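Local coordinates for protein GNAT family acetyltransferase (Mycobacterium smegmatis, PDB 6C30) that probably transfers an acetyl group from acetyl-CoA to an amino group, as a RimJ-type N-acetyltransferase of the GNAT family, at residues G18-P23 with A211-W216; V27-V32 with L88-E93; G96-Q101 with G118-S123. All coordinates share one frame; numbering follows the deposited sequence. Where two conformers were deposited one is given.

Interaction 1 (G18-P23 with A211-W216); sequences GPLRVP and AGRAEW. With GOL (glycerol), chain E.
Gly212 of the C-terminal helix meets Leu20 and Arg21 of the first strand backbone to backbone, the helix segment crossing the strand at 85° with the axes 5.5 Å apart. A side chain at Gly212 would collide with Leu20 CB, and its lack lets the helix come this close. Gly212 CA makes a CA-H...O contact with Arg21 O, while Gly212 O accepts Arg21 N at 3.0 Å. The same oxygen takes the helical bond from Trp216 N on the other face of its carbonyl plane, and is gripped twice. Arg213 lays its CG against Leu20 CD2 (3.6 Å), and its chain, extended from CG to NE, ends in a salt bridge of NH2 with Asp140. Glu215 CB rests against Arg21 O, and its CG lies 3.8 Å from Arg21 CB. Trp216 ends the run with its indole between two partners. Pro19 CG, of a proline that follows a cis peptide, lies over one face, toward the rim, 3.6 Å from the centroid of the five-membered ring, a CH-pi contact. Over the opposite face sits a glycerol, which gives a bond from O3 to Trp216 O (2.8 Å) and accepts Arg21 NE at O2 (3.0 Å), in the guanidinium plane. Arg79 of the second subunit hydrogen-bonds the glycerol and Asp15 of that subunit packs on Trp216, while helix 204-217 lies across strand 17-22, which pairs antiparallel with strand 25-31.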
loop_
_atom_site.group_PDB
_atom_site.type_symbol
_atom_site.label_atom_id
_atom_site.label_comp_id
_atom_site.label_asym_id
_atom_site.label_seq_id
_atom_site.Cartn_x
_atom_site.Cartn_y
_atom_site.Cartn_z
ATOM N N GLY A 18 -0.228 6.576 -6.517
ATOM C CA GLY A 18 -1.495 6.573 -5.803
ATOM C C GLY A 18 -1.242 6.695 -4.311
ATOM O O GLY A 18 -0.190 7.177 -3.903
ATOM N N PRO A 19 -2.190 6.243 -3.480
ATOM C CA PRO A 19 -3.429 5.563 -3.861
ATOM C C PRO A 19 -4.522 6.482 -4.403
ATOM O O PRO A 19 -4.525 7.696 -4.166
ATOM C CB PRO A 19 -3.882 4.921 -2.548
ATOM C CG PRO A 19 -3.367 5.844 -1.499
ATOM C CD PRO A 19 -2.038 6.322 -2.014
ATOM N N LEU A 20 -5.442 5.873 -5.140
ATOM C CA LEU A 20 -6.641 6.544 -5.615
ATOM C C LEU A 20 -7.833 5.843 -5.018
ATOM O O LEU A 20 -7.768 4.641 -4.732
ATOM C CB LEU A 20 -6.744 6.494 -7.138
ATOM C CG LEU A 20 -5.541 6.928 -7.968
ATOM C CD1 LEU A 20 -5.904 6.809 -9.430
ATOM C CD2 LEU A 20 -5.147 8.354 -7.616
ATOM N N ARG A 21 -8.935 6.563 -4.845
ATOM C CA ARG A 21 -10.191 5.873 -4.638
ATOM C C ARG A 21 -11.012 6.037 -5.908
ATOM O O ARG A 21 -11.261 7.167 -6.348
ATOM C CB ARG A 21 -10.956 6.393 -3.415
ATOM C CG ARG A 21 -12.252 5.622 -3.210
ATOM C CD ARG A 21 -12.920 5.895 -1.864
ATOM N NE ARG A 21 -12.435 5.063 -0.756
ATOM C CZ ARG A 21 -12.679 3.760 -0.613
ATOM N NH1 ARG A 21 -13.363 3.088 -1.533
ATOM N NH2 ARG A 21 -12.221 3.117 0.451
ATOM N N VAL A 22 -11.383 4.903 -6.498
ATOM C CA VAL A 22 -12.149 4.837 -7.741
ATOM C C VAL A 22 -13.336 3.902 -7.483
ATOM O O VAL A 22 -13.420 3.328 -6.404
ATOM C CB VAL A 22 -11.266 4.353 -8.915
ATOM C CG1 VAL A 22 -10.192 5.384 -9.234
ATOM C CG2 VAL A 22 -10.664 2.994 -8.605
ATOM N N PRO A 23 -14.273 3.768 -8.446
ATOM C CA PRO A 23 -15.441 2.920 -8.162
ATOM C C PRO A 23 -15.118 1.513 -7.641
ATOM O O PRO A 23 -15.833 1.011 -6.780
ATOM C CB PRO A 23 -16.138 2.850 -9.520
ATOM C CG PRO A 23 -15.886 4.200 -10.096
ATOM C CD PRO A 23 -14.477 4.564 -9.673
ATOM N N ALA A 211 -9.430 13.036 -10.029
ATOM C CA ALA A 211 -10.653 12.669 -9.332
ATOM C C ALA A 211 -10.373 11.584 -8.297
ATOM O O ALA A 211 -10.928 11.602 -7.198
ATOM C CB ALA A 211 -11.715 12.202 -10.320
ATOM N N GLY A 212 -9.502 10.640 -8.648
ATOM C CA GLY A 212 -9.189 9.539 -7.753
ATOM C C GLY A 212 -8.442 10.006 -6.518
ATOM O O GLY A 212 -8.661 9.487 -5.416
ATOM N N ARG A 213 -7.554 10.979 -6.697
ATOM C CA ARG A 213 -6.832 11.559 -5.572
ATOM C C ARG A 213 -7.772 12.341 -4.670
ATOM O O ARG A 213 -7.701 12.225 -3.445
ATOM C CB ARG A 213 -5.710 12.473 -6.051
ATOM C CG ARG A 213 -4.530 11.736 -6.669
ATOM C CD ARG A 213 -3.534 12.674 -7.315
ATOM N NE ARG A 213 -2.342 11.943 -7.737
ATOM C CZ ARG A 213 -1.432 12.416 -8.579
ATOM N NH1 ARG A 213 -1.575 13.628 -9.103
ATOM N NH2 ARG A 213 -0.382 11.673 -8.901
ATOM N N ALA A 214 -8.638 13.146 -5.279
ATOM C CA ALA A 214 -9.594 13.945 -4.516
ATOM C C ALA A 214 -10.528 13.045 -3.711
ATOM O O ALA A 214 -10.825 13.326 -2.548
ATOM C CB ALA A 214 -10.397 14.851 -5.447
ATOM N N GLU A 215 -10.988 11.960 -4.324
ATOM C CA GLU A 215 -11.884 11.044 -3.639
ATOM C C GLU A 215 -11.180 10.342 -2.482
ATOM O O GLU A 215 -11.757 10.174 -1.402
ATOM C CB GLU A 215 -12.448 10.012 -4.616
ATOM C CG GLU A 215 -13.549 9.134 -4.039
ATOM C CD GLU A 215 -14.802 9.911 -3.648
ATOM O OE1 GLU A 215 -15.005 11.037 -4.151
ATOM O OE2 GLU A 215 -15.590 9.383 -2.835
ATOM N N TRP A 216 -9.934 9.932 -2.703
ATOM C CA TRP A 216 -9.158 9.286 -1.647
ATOM C C TRP A 216 -9.006 10.213 -0.443
ATOM O O TRP A 216 -9.110 9.771 0.706
ATOM C CB TRP A 216 -7.769 8.859 -2.156
ATOM C CG TRP A 216 -7.072 7.937 -1.183
ATOM C CD1 TRP A 216 -7.090 6.568 -1.200
ATOM C CD2 TRP A 216 -6.292 8.316 -0.039
ATOM N NE1 TRP A 216 -6.373 6.073 -0.136
ATOM C CE2 TRP A 216 -5.870 7.125 0.590
ATOM C CE3 TRP A 216 -5.914 9.542 0.514
ATOM C CZ2 TRP A 216 -5.082 7.125 1.739
ATOM C CZ3 TRP A 216 -5.130 9.544 1.662
ATOM C CH2 TRP A 216 -4.725 8.339 2.261
HETATM C C1 GOL E . -9.338 5.167 2.081
HETATM O O1 GOL E . -9.556 5.341 3.464
HETATM C C2 GOL E . -9.383 6.552 1.499
HETATM O O2 GOL E . -10.752 6.710 1.162
HETATM C C3 GOL E . -8.865 7.465 2.634
HETATM O O3 GOL E . -9.821 8.407 3.090
#

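Interaction 2 (V27-V32 with L88-E93)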
loop_
_atom_site.group_PDB
_atom_site.type_symbol
_atom_site.label_atom_id
_atom_site.label_comp_id
_atom_site.label_asym_id
_atom_site.label_seq_id
_atom_site.Cartn_x
_atom_site.Cartn_y
_atom_site.Cartn_z
ATOM N N VAL A 27 -7.130 1.852 -5.279
ATOM C CA VAL A 27 -6.157 1.295 -6.215
ATOM C C VAL A 27 -4.826 2.022 -6.119
ATOM O O VAL A 27 -4.774 3.220 -5.863
ATOM C CB VAL A 27 -6.657 1.354 -7.672
ATOM C CG1 VAL A 27 -7.887 0.471 -7.854
ATOM C CG2 VAL A 27 -6.920 2.792 -8.095
ATOM N N GLY A 28 -3.734 1.290 -6.305
ATOM C CA GLY A 28 -2.412 1.882 -6.267
ATOM C C GLY A 28 -1.447 1.001 -7.042
ATOM O O GLY A 28 -1.778 -0.148 -7.379
ATOM N N LEU A 29 -0.274 1.555 -7.344
ATOM C CA LEU A 29 0.840 0.816 -7.961
ATOM C C LEU A 29 2.001 0.741 -6.996
ATOM O O LEU A 29 2.336 1.733 -6.354
ATOM C CB LEU A 29 1.319 1.487 -9.249
ATOM C CG LEU A 29 0.297 1.758 -10.359
ATOM C CD1 LEU A 29 0.983 2.343 -11.590
ATOM C CD2 LEU A 29 -0.438 0.465 -10.718
ATOM N N ARG A 30 2.640 -0.420 -6.910
ATOM C CA ARG A 30 3.878 -0.512 -6.135
ATOM C C ARG A 30 4.787 -1.570 -6.768
ATOM O O ARG A 30 4.327 -2.365 -7.588
ATOM C CB ARG A 30 3.576 -0.802 -4.647
ATOM C CG ARG A 30 2.658 -1.979 -4.369
ATOM C CD ARG A 30 3.419 -3.287 -4.406
ATOM N NE ARG A 30 2.546 -4.414 -4.099
ATOM C CZ ARG A 30 2.861 -5.684 -4.340
ATOM N NH1 ARG A 30 4.037 -5.980 -4.884
ATOM N NH2 ARG A 30 2.009 -6.655 -4.031
ATOM N N PRO A 31 6.087 -1.570 -6.417
ATOM C CA PRO A 31 7.007 -2.503 -7.090
ATOM C C PRO A 31 6.685 -3.984 -6.905
ATOM O O PRO A 31 6.263 -4.396 -5.832
ATOM C CB PRO A 31 8.358 -2.181 -6.442
ATOM C CG PRO A 31 8.241 -0.734 -6.046
ATOM C CD PRO A 31 6.808 -0.598 -5.570
ATOM N N VAL A 32 6.905 -4.786 -7.939
ATOM C CA VAL A 32 6.907 -6.241 -7.776
ATOM C C VAL A 32 7.871 -6.650 -6.666
ATOM O O VAL A 32 8.909 -6.005 -6.454
ATOM C CB VAL A 32 7.315 -6.991 -9.079
ATOM C CG1 VAL A 32 6.264 -6.834 -10.174
ATOM C CG2 VAL A 32 8.683 -6.541 -9.571
ATOM N N LEU A 88 10.008 -0.368 -15.447
ATOM C CA LEU A 88 9.416 -0.119 -14.128
ATOM C C LEU A 88 8.290 -1.133 -13.947
ATOM O O LEU A 88 7.182 -0.965 -14.472
ATOM C CB LEU A 88 8.880 1.312 -13.970
ATOM C CG LEU A 88 9.911 2.452 -13.950
ATOM C CD1 LEU A 88 10.327 2.898 -15.349
ATOM C CD2 LEU A 88 9.361 3.635 -13.160
ATOM N N PRO A 89 8.577 -2.210 -13.215
ATOM C CA PRO A 89 7.609 -3.298 -13.048
ATOM C C PRO A 89 6.746 -3.133 -11.794
ATOM O O PRO A 89 7.195 -3.414 -10.682
ATOM C CB PRO A 89 8.499 -4.540 -12.957
ATOM C CG PRO A 89 9.773 -4.024 -12.312
ATOM C CD PRO A 89 9.947 -2.609 -12.832
ATOM N N PHE A 90 5.514 -2.672 -11.979
ATOM C CA PHE A 90 4.592 -2.491 -10.867
ATOM C C PHE A 90 3.559 -3.599 -10.750
ATOM O O PHE A 90 3.208 -4.283 -11.724
ATOM C CB PHE A 90 3.827 -1.168 -10.994
ATOM C CG PHE A 90 4.680 0.065 -10.932
ATOM C CD1 PHE A 90 5.091 0.570 -9.704
ATOM C CD2 PHE A 90 5.015 0.761 -12.092
ATOM C CE1 PHE A 90 5.853 1.733 -9.638
ATOM C CE2 PHE A 90 5.784 1.922 -12.035
ATOM C CZ PHE A 90 6.204 2.404 -10.804
ATOM N N VAL A 91 3.049 -3.727 -9.533
ATOM C CA VAL A 91 1.865 -4.518 -9.221
ATOM C C VAL A 91 0.698 -3.556 -9.060
ATOM O O VAL A 91 0.851 -2.466 -8.485
ATOM C CB VAL A 91 2.069 -5.342 -7.936
ATOM C CG1 VAL A 91 0.747 -5.892 -7.396
ATOM C CG2 VAL A 91 3.075 -6.464 -8.201
ATOM N N ILE A 92 -0.456 -3.952 -9.595
ATOM C CA ILE A 92 -1.701 -3.229 -9.349
ATOM C C ILE A 92 -2.337 -3.794 -8.093
ATOM O O ILE A 92 -2.599 -4.999 -8.010
ATOM C CB ILE A 92 -2.692 -3.357 -10.526
ATOM C CG1 ILE A 92 -2.040 -2.962 -11.851
ATOM C CG2 ILE A 92 -3.962 -2.531 -10.238
ATOM C CD1 ILE A 92 -2.868 -3.355 -13.071
ATOM N N GLU A 93 -2.556 -2.923 -7.109
ATOM C CA GLU A 93 -3.252 -3.306 -5.879
ATOM C C GLU A 93 -4.685 -2.795 -5.878
ATOM O O GLU A 93 -4.943 -1.655 -6.268
ATOM C CB GLU A 93 -2.546 -2.754 -4.636
ATOM C CG GLU A 93 -1.201 -3.412 -4.357
ATOM C CD GLU A 93 -0.621 -3.015 -3.014
ATOM O OE1 GLU A 93 -1.115 -2.039 -2.397
ATOM O OE2 GLU A 93 0.333 -3.681 -2.571
HETATM O O HOH W 1 0.120 -6.541 -1.848
#
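Arg30 and Val91 lie side by side on one face of the sheet, with Glu93 crossing the arginine at about a right angle. From Arg30 CB the chain turns: CG stands between the backbone N and the carbonyl carbon (chi1 51°), where it comes 3.4 Å from Glu93 OE2. CD lies 3.6 Å from the same oxygen, and NE gives it a salt-bridging hydrogen bond of 2.8 Å. OE2 lies near the guanidinium plane, while NE approaches from above the carboxylate plane; the planes are 78° apart. At CZ, Val91 CB lies over the centre of one guanidinium face. NH1 touches Val91 CG2 at 3.5 Å and bonds back to Pro31 O (2.9 Å), with Asp36 as a second, charged partner. NH2 meets Val91 CG1 and gives a bond to a water that reaches Glu93 OE2. Antiparallel pairing links Gly28 with Glu93 and Arg30 with Val91, and Val32 N closes the ladder on Pro89 O at 3.1 Å. On the opposite face Leu29 CD2 packs on Ile92 CG1. Two carboxylates and a carbonyl bond this buried guanidinium, which should offset its charge beside Arg33, and the in-plane bonds of NE and NH1 fix its rotation.

Interaction 3 (G96-Q101 with G118-S123)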
loop_
_atom_site.group_PDB
_atom_site.type_symbol
_atom_site.label_atom_id
_atom_site.label_comp_id
_atom_site.label_asym_id
_atom_site.label_seq_id
_atom_site.Cartn_x
_atom_site.Cartn_y
_atom_site.Cartn_z
ATOM N N GLY A 96 -5.137 -3.108 -1.307
ATOM C CA GLY A 96 -3.901 -3.704 -0.829
ATOM C C GLY A 96 -3.542 -5.063 -1.418
ATOM O O GLY A 96 -2.452 -5.569 -1.139
ATOM N N GLU A 97 -4.439 -5.657 -2.206
ATOM C CA GLU A 97 -4.223 -6.996 -2.746
ATOM C C GLU A 97 -3.719 -6.961 -4.176
ATOM O O GLU A 97 -4.215 -6.201 -4.994
ATOM C CB GLU A 97 -5.521 -7.810 -2.695
ATOM C CG GLU A 97 -6.025 -8.071 -1.287
ATOM C CD GLU A 97 -7.246 -8.975 -1.257
ATOM O OE1 GLU A 97 -7.945 -9.087 -2.291
ATOM O OE2 GLU A 97 -7.488 -9.593 -0.196
ATOM N N PHE A 98 -2.730 -7.803 -4.464
ATOM C CA PHE A 98 -2.270 -8.041 -5.834
ATOM C C PHE A 98 -3.452 -8.426 -6.719
ATOM O O PHE A 98 -4.088 -9.453 -6.459
ATOM C CB PHE A 98 -1.227 -9.165 -5.809
ATOM C CG PHE A 98 -0.588 -9.503 -7.155
ATOM C CD1 PHE A 98 0.771 -9.323 -7.339
ATOM C CD2 PHE A 98 -1.319 -10.072 -8.194
ATOM C CE1 PHE A 98 1.388 -9.653 -8.551
ATOM C CE2 PHE A 98 -0.704 -10.410 -9.400
ATOM C CZ PHE A 98 0.649 -10.189 -9.575
ATOM N N VAL A 99 -3.736 -7.638 -7.754
ATOM C CA VAL A 99 -4.793 -8.015 -8.700
ATOM C C VAL A 99 -4.329 -7.912 -10.148
ATOM O O VAL A 99 -5.132 -8.068 -11.068
ATOM C CB VAL A 99 -6.086 -7.161 -8.527
ATOM C CG1 VAL A 99 -6.737 -7.410 -7.150
ATOM C CG2 VAL A 99 -5.813 -5.686 -8.775
ATOM N N GLY A 100 -3.038 -7.666 -10.360
ATOM C CA GLY A 100 -2.500 -7.635 -11.709
ATOM C C GLY A 100 -1.187 -6.893 -11.727
ATOM O O GLY A 100 -0.608 -6.612 -10.669
ATOM N N GLN A 101 -0.731 -6.555 -12.930
ATOM C CA GLN A 101 0.536 -5.853 -13.112
ATOM C C GLN A 101 0.392 -4.708 -14.081
ATOM O O GLN A 101 -0.459 -4.737 -14.977
ATOM C CB GLN A 101 1.623 -6.805 -13.617
ATOM C CG GLN A 101 2.169 -7.742 -12.553
ATOM C CD GLN A 101 3.059 -8.810 -13.148
ATOM O OE1 GLN A 101 2.603 -9.907 -13.480
ATOM N NE2 GLN A 101 4.341 -8.474 -13.339
ATOM N N GLY A 118 2.353 -1.908 -20.484
ATOM C CA GLY A 118 1.507 -3.075 -20.610
ATOM C C GLY A 118 0.854 -3.350 -19.275
ATOM O O GLY A 118 1.296 -2.842 -18.243
ATOM N N TYR A 119 -0.217 -4.133 -19.289
ATOM C CA TYR A 119 -0.972 -4.377 -18.066
ATOM C C TYR A 119 -1.755 -5.671 -18.187
ATOM O O TYR A 119 -2.042 -6.153 -19.292
ATOM C CB TYR A 119 -1.942 -3.208 -17.783
ATOM C CG TYR A 119 -3.098 -3.201 -18.763
ATOM C CD1 TYR A 119 -4.313 -3.806 -18.452
ATOM C CD2 TYR A 119 -2.952 -2.638 -20.024
ATOM C CE1 TYR A 119 -5.354 -3.837 -19.371
ATOM C CE2 TYR A 119 -3.980 -2.666 -20.948
ATOM C CZ TYR A 119 -5.173 -3.269 -20.613
ATOM O OH TYR A 119 -6.183 -3.292 -21.541
ATOM N N TRP A 120 -2.131 -6.215 -17.040
ATOM C CA TRP A 120 -3.171 -7.232 -16.986
ATOM C C TRP A 120 -3.829 -7.154 -15.617
ATOM O O TRP A 120 -3.207 -6.739 -14.631
ATOM C CB TRP A 120 -2.613 -8.632 -17.271
ATOM C CG TRP A 120 -1.741 -9.177 -16.185
ATOM C CD1 TRP A 120 -0.387 -9.016 -16.052
ATOM C CD2 TRP A 120 -2.163 -9.970 -15.070
ATOM N NE1 TRP A 120 0.049 -9.663 -14.921
ATOM C CE2 TRP A 120 -1.016 -10.257 -14.300
ATOM C CE3 TRP A 120 -3.396 -10.478 -14.655
ATOM C CZ2 TRP A 120 -1.068 -11.017 -13.131
ATOM C CZ3 TRP A 120 -3.447 -11.233 -13.500
ATOM C CH2 TRP A 120 -2.286 -11.495 -12.750
ATOM N N VAL A 121 -5.105 -7.522 -15.578
ATOM C CA VAL A 121 -5.902 -7.519 -14.356
ATOM C C VAL A 121 -6.619 -8.861 -14.231
ATOM O O VAL A 121 -7.094 -9.404 -15.227
ATOM C CB VAL A 121 -6.936 -6.355 -14.364
ATOM C CG1 VAL A 121 -7.881 -6.446 -13.166
ATOM C CG2 VAL A 121 -6.237 -5.017 -14.373
ATOM N N ALA A 122 -6.688 -9.378 -13.009
ATOM C CA ALA A 122 -7.418 -10.607 -12.707
ATOM C C ALA A 122 -8.813 -10.596 -13.332
ATOM O O ALA A 122 -9.541 -9.602 -13.235
ATOM C CB ALA A 122 -7.516 -10.798 -11.202
ATOM N N SER A 123 -9.177 -11.711 -13.963
ATOM C CA SER A 123 -10.412 -11.780 -14.752
ATOM C C SER A 123 -11.671 -11.487 -13.939
ATOM O O SER A 123 -12.626 -10.911 -14.461
ATOM C CB SER A 123 -10.539 -13.157 -15.410
ATOM O OG SER A 123 -10.751 -14.155 -14.435
#
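Trp120 and Gln101 face each other as a hydrogen-bonded pair in the antiparallel beta hairpin of strands 97-105 and 114-121, part of the central sheet of the GNAT fold. Backbone bonds come first: Gln101 N gives to Trp120 O, Trp120 N gives to Gln101 O, and Ala122 N reaches Val99 O at 2.8 Å. Toward strand 88-94, Val99 and Gly100 both face Ile92, a classic beta bulge. Gly100 adopts backbone angles that suit glycine, and a CB there would come against Trp120 O. Among the aromatic contacts, Gly100 CA makes a CH-pi contact over the six-membered ring of Trp120, 3.8 Å from its centroid and 6° off the normal. Trp120 CG stands between its backbone N and carbonyl carbon (chi1 70°), and the indole lies over Gly100 CA. Phe98 presents its ring edge to the indole, CE2 to Trp120 CZ2 at 3.8 Å, and Arg44 adds a cation-pi contact to Trp120. Helix 37-46 packs on this face through Trp40 and Ile43. The side-chain bond joins the pair again: Trp120 NE1 gives to Gln101 OE1 at 2.9 Å, in the indole plane but 40° out of the amide's carbonyl plane.

All three contacts reach the same sheet: interaction 1 lays a helix on strand 17-22, interactions 2 and 3 are strand pairs within it. Strands 17-22 and 25-31, of interactions 1 and 2, are neighbours there, Leu20 N lying 2.8 Å from Val27 O, and the centres are about 15 Å apart. Interactions 2 and 3 are closer, about 9 Å between centres: Ile92 N reaches Gly100 O at 2.9 Å, and Val91 CG1 packs on Phe98 CD1 at 3.4 Å, joining the Arg30 layer to that of Trp120. Interactions 1 and 3 do not touch, their nearest atoms about 8 Å apart. The interaction 1 glycerol, at the subunit boundary, probably comes from the crystallisation liquor.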